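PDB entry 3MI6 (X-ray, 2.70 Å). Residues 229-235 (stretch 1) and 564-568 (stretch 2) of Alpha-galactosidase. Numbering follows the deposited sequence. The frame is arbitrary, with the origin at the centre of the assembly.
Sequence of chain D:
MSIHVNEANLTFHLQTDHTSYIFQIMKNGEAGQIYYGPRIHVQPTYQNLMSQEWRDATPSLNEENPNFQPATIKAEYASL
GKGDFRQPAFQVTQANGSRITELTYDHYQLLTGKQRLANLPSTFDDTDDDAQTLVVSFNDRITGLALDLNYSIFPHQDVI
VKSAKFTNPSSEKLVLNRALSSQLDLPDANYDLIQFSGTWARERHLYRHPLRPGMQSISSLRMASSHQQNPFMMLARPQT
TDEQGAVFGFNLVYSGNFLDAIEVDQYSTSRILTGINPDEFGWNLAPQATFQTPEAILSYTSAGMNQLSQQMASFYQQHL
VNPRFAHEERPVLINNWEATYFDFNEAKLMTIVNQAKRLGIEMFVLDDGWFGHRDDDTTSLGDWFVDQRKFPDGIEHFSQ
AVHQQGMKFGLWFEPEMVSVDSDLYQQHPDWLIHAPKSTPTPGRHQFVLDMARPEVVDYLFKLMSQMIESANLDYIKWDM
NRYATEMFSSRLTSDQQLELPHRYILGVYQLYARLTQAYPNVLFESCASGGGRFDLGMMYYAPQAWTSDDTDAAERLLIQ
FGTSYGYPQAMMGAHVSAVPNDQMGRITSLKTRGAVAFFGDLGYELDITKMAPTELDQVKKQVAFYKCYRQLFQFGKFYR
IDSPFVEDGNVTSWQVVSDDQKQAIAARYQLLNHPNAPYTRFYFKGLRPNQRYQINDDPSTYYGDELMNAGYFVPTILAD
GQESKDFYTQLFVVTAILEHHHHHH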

ATOM      1  N   GLN D 229      10.375  20.709  12.081  1.00 31.74           N
ATOM      2  CA  GLN D 229      11.161  19.817  11.222  1.00 29.55           C
ATOM      3  C   GLN D 229      12.583  19.755  11.745  1.00 31.70           C
ATOM      4  O   GLN D 229      13.174  20.788  12.022  1.00 35.35           O
ATOM      5  CB  GLN D 229      11.212  20.329   9.781  1.00 30.15           C
ATOM      6  CG  GLN D 229       9.861  20.657   9.154  1.00 30.90           C
ATOM      7  CD  GLN D 229       9.064  19.425   8.753  1.00 31.28           C
ATOM      8  OE1 GLN D 229       9.512  18.285   8.927  1.00 29.93           O
ATOM      9  NE2 GLN D 229       7.873  19.654   8.190  1.00 32.25           N
ATOM     10  N   ASN D 230      13.133  18.554  11.881  1.00 29.89           N
ATOM     11  CA  ASN D 230      14.527  18.398  12.285  1.00 30.27           C
ATOM     12  C   ASN D 230      15.447  18.260  11.086  1.00 31.35           C
ATOM     13  O   ASN D 230      15.038  17.717  10.058  1.00 31.17           O
ATOM     14  CB  ASN D 230      14.701  17.166  13.169  1.00 31.50           C
ATOM     15  CG  ASN D 230      16.035  17.150  13.849  1.00 30.15           C
ATOM     16  OD1 ASN D 230      16.172  17.638  14.966  1.00 32.07           O
ATOM     17  ND2 ASN D 230      17.043  16.637  13.165  1.00 30.99           N
ATOM     18  N   PRO D 231      16.699  18.736  11.218  1.00 32.53           N
ATOM     19  CA  PRO D 231      17.687  18.689  10.128  1.00 31.33           C
ATOM     20  C   PRO D 231      18.084  17.278   9.708  1.00 30.78           C
ATOM     21  O   PRO D 231      18.609  17.114   8.614  1.00 32.27           O
ATOM     22  CB  PRO D 231      18.902  19.407  10.723  1.00 30.70           C
ATOM     23  CG  PRO D 231      18.339  20.300  11.773  1.00 30.97           C
ATOM     24  CD  PRO D 231      17.176  19.549  12.352  1.00 31.86           C
ATOM     25  N   PHE D 232      17.852  16.280  10.553  1.00 28.99           N
ATOM     26  CA  PHE D 232      18.228  14.903  10.215  1.00 29.50           C
ATOM     27  C   PHE D 232      17.215  14.143   9.350  1.00 30.82           C
ATOM     28  O   PHE D 232      16.017  14.136   9.630  1.00 32.18           O
ATOM     29  CB  PHE D 232      18.481  14.084  11.473  1.00 28.22           C
ATOM     30  CG  PHE D 232      18.704  12.649  11.192  1.00 28.64           C
ATOM     31  CD1 PHE D 232      19.876  12.232  10.575  1.00 29.28           C
ATOM     32  CD2 PHE D 232      17.734  11.711  11.500  1.00 29.20           C
ATOM     33  CE1 PHE D 232      20.088  10.888  10.285  1.00 31.70           C
ATOM     34  CE2 PHE D 232      17.934  10.361  11.228  1.00 30.61           C
ATOM     35  CZ  PHE D 232      19.114   9.944  10.617  1.00 30.66           C
HETATM   36  N   MSE D 233      17.695  13.465   8.320  1.00 29.90           N
HETATM   37  CA  MSE D 233      16.793  12.727   7.442  1.00 29.54           C
HETATM   38  C   MSE D 233      17.491  11.499   6.913  1.00 30.92           C
HETATM   39  O   MSE D 233      18.710  11.386   7.036  1.00 31.43           O
HETATM   40  CB  MSE D 233      16.383  13.597   6.267  1.00 30.91           C
HETATM   41  CG  MSE D 233      17.546  14.005   5.401  1.00 31.07           C
HETATM   42 SE   MSE D 233      17.019  14.957   3.787  1.00 53.66          SE
HETATM   43  CE  MSE D 233      16.815  13.456   2.576  1.00 33.36           C
HETATM   44  N   MSE D 234      16.725  10.591   6.309  1.00 30.05           N
HETATM   45  CA  MSE D 234      17.294   9.377   5.734  1.00 27.52           C
HETATM   46  C   MSE D 234      16.732   9.114   4.359  1.00 29.92           C
HETATM   47  O   MSE D 234      15.605   9.531   4.053  1.00 30.10           O
HETATM   48  CB  MSE D 234      17.033   8.183   6.634  1.00 28.50           C
HETATM   49  CG  MSE D 234      17.635   8.351   8.007  1.00 32.38           C
HETATM   50 SE   MSE D 234      17.442   6.809   9.188  1.00 52.16          SE
HETATM   51  CE  MSE D 234      15.499   6.853   9.365  1.00 35.64           C
ATOM     52  N   LEU D 235      17.536   8.465   3.516  1.00 28.73           N
ATOM     53  CA  LEU D 235      17.026   7.868   2.287  1.00 28.00           C
ATOM     54  C   LEU D 235      17.153   6.366   2.427  1.00 30.11           C
ATOM     55  O   LEU D 235      18.268   5.830   2.382  1.00 30.93           O
ATOM     56  CB  LEU D 235      17.831   8.298   1.069  1.00 28.45           C
ATOM     57  CG  LEU D 235      17.600   9.627   0.359  1.00 30.97           C
ATOM     58  CD1 LEU D 235      18.208   9.521  -1.030  1.00 27.76           C
ATOM     59  CD2 LEU D 235      16.127   9.946   0.267  1.00 30.39           C
ATOM     60  N   SER D 564      15.854   9.099  18.543  1.00 29.34           N
ATOM     61  CA  SER D 564      16.967   8.137  18.499  1.00 28.41           C
ATOM     62  C   SER D 564      17.522   7.817  17.103  1.00 28.76           C
ATOM     63  O   SER D 564      18.683   7.427  16.971  1.00 29.64           O
ATOM     64  CB  SER D 564      16.601   6.839  19.219  1.00 26.69           C
ATOM     65  OG  SER D 564      15.544   6.172  18.556  1.00 28.17           O
ATOM     66  N   TYR D 565      16.707   7.978  16.067  1.00 28.43           N
ATOM     67  CA  TYR D 565      17.192   7.785  14.703  1.00 27.51           C
ATOM     68  C   TYR D 565      18.348   8.746  14.435  1.00 29.95           C
ATOM     69  O   TYR D 565      19.313   8.420  13.733  1.00 30.00           O
ATOM     70  CB  TYR D 565      16.064   7.976  13.689  1.00 26.15           C
ATOM     71  CG  TYR D 565      15.119   6.798  13.629  1.00 28.50           C
ATOM     72  CD1 TYR D 565      13.944   6.774  14.381  1.00 29.36           C
ATOM     73  CD2 TYR D 565      15.400   5.684  12.821  1.00 31.35           C
ATOM     74  CE1 TYR D 565      13.063   5.654  14.332  1.00 29.41           C
ATOM     75  CE2 TYR D 565      14.533   4.574  12.763  1.00 29.58           C
ATOM     76  CZ  TYR D 565      13.369   4.561  13.528  1.00 28.93           C
ATOM     77  OH  TYR D 565      12.515   3.470  13.472  1.00 29.69           O
ATOM     78  N   GLY D 566      18.262   9.936  15.021  1.00 30.79           N
ATOM     79  CA  GLY D 566      19.235  10.965  14.761  1.00 26.01           C
ATOM     80  C   GLY D 566      20.127  11.239  15.941  1.00 28.32           C
ATOM     81  O   GLY D 566      21.217  11.788  15.779  1.00 31.60           O
ATOM     82  N   TYR D 567      19.682  10.861  17.131  1.00 27.63           N
ATOM     83  CA  TYR D 567      20.399  11.258  18.332  1.00 27.93           C
ATOM     84  C   TYR D 567      20.378  10.193  19.440  1.00 27.82           C
ATOM     85  O   TYR D 567      19.328   9.707  19.829  1.00 28.07           O
ATOM     86  CB  TYR D 567      19.869  12.622  18.818  1.00 27.71           C
ATOM     87  CG  TYR D 567      19.700  13.654  17.702  1.00 27.97           C
ATOM     88  CD1 TYR D 567      20.679  14.587  17.437  1.00 29.75           C
ATOM     89  CD2 TYR D 567      18.556  13.687  16.922  1.00 27.76           C
ATOM     90  CE1 TYR D 567      20.521  15.526  16.434  1.00 30.23           C
ATOM     91  CE2 TYR D 567      18.391  14.602  15.920  1.00 25.79           C
ATOM     92  CZ  TYR D 567      19.372  15.522  15.670  1.00 31.07           C
ATOM     93  OH  TYR D 567      19.207  16.453  14.656  1.00 30.65           O
ATOM     94  N   PRO D 568      21.562   9.847  19.960  1.00 29.74           N
ATOM     95  CA  PRO D 568      21.740   8.863  21.033  1.00 28.20           C
ATOM     96  C   PRO D 568      21.120   9.353  22.325  1.00 30.70           C
ATOM     97  O   PRO D 568      21.036  10.550  22.535  1.00 32.80           O
ATOM     98  CB  PRO D 568      23.252   8.799  21.213  1.00 31.57           C
ATOM     99  CG  PRO D 568      23.854   9.620  20.078  1.00 31.83           C
ATOM    100  CD  PRO D 568      22.815  10.545  19.616  1.00 30.91           C
TER

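Residues 229-235 and 564-568 of one alpha-galactosidase chain, more than 300 positions apart in sequence, meet in a small, largely apolar contact that buries 259 Å² summed over both sides. Gln229 opens the first stretch out of reach of the second, and its OE1 is hydrogen-bonded elsewhere in the structure. Asn230 is the first residue to touch. Its CA-to-CB bond points toward stretch 2, and the t rotamer (chi1 -167°) carries the side-chain amide to the edge of the Tyr567 ring, beside the phenol oxygen. The amide is probably turned over in the model, so its nitrogen and oxygen cannot be assigned with confidence and the polar pairing with the hydroxyl remains open. Tyr567 suits this place by its length: its CA-to-CB bond runs sideways, yet the ring, with chi1 at -45° (m), brings the hydroxyl to stretch 1. Pro231 touches only lightly, its CD lying 4.4 Å from Tyr567 OH, and the chain passes on to the main apolar contact.

Phe232 gives up more surface to the contact than any other residue, 59 Å². Phe232 CA lies 6.1 Å from Gly566 CA, the closest CA pair across the two stretches, and the CA-to-CB bond of Phe232 points toward stretch 2. With chi1 at 173° (t), the ring presents one face to Gly566: the glycine CA sits 3.9 Å from the centroid of the Phe232 ring, 20° off the ring normal, in a CH-pi contact. Glycine fits because this space is already filled; an ideal CB on Gly566 would fall 3.0 Å from Phe232 CD2 and 2.8 Å from Tyr567 CE2, clashing with both. Phe232 CE2 also packs 3.9 Å from Tyr565 CB and lies 3.5 Å from the carbonyl atom Tyr565 O, while Phe232 CB is 4.0 Å from Tyr567 OH. Phe232 thus meets three consecutive residues of stretch 2, Tyr565 and Gly566 through its ring and Tyr567 through its CB.

Met233, a selenomethionine, makes no contact. Met234, also selenomethionine and within a strand, points its CB toward stretch 2 again. Its long, flexible side chain (m, t, m) extends until the terminal methyl, CE, rests 3.6 Å from Tyr565 CD2, an apolar contact made obliquely to the ring. The CB of Tyr565 points toward stretch 1, but the end of its side chain leads away, and its hydroxyl is hydrogen-bonded elsewhere. Leu235 is buried but lies out of reach of stretch 2.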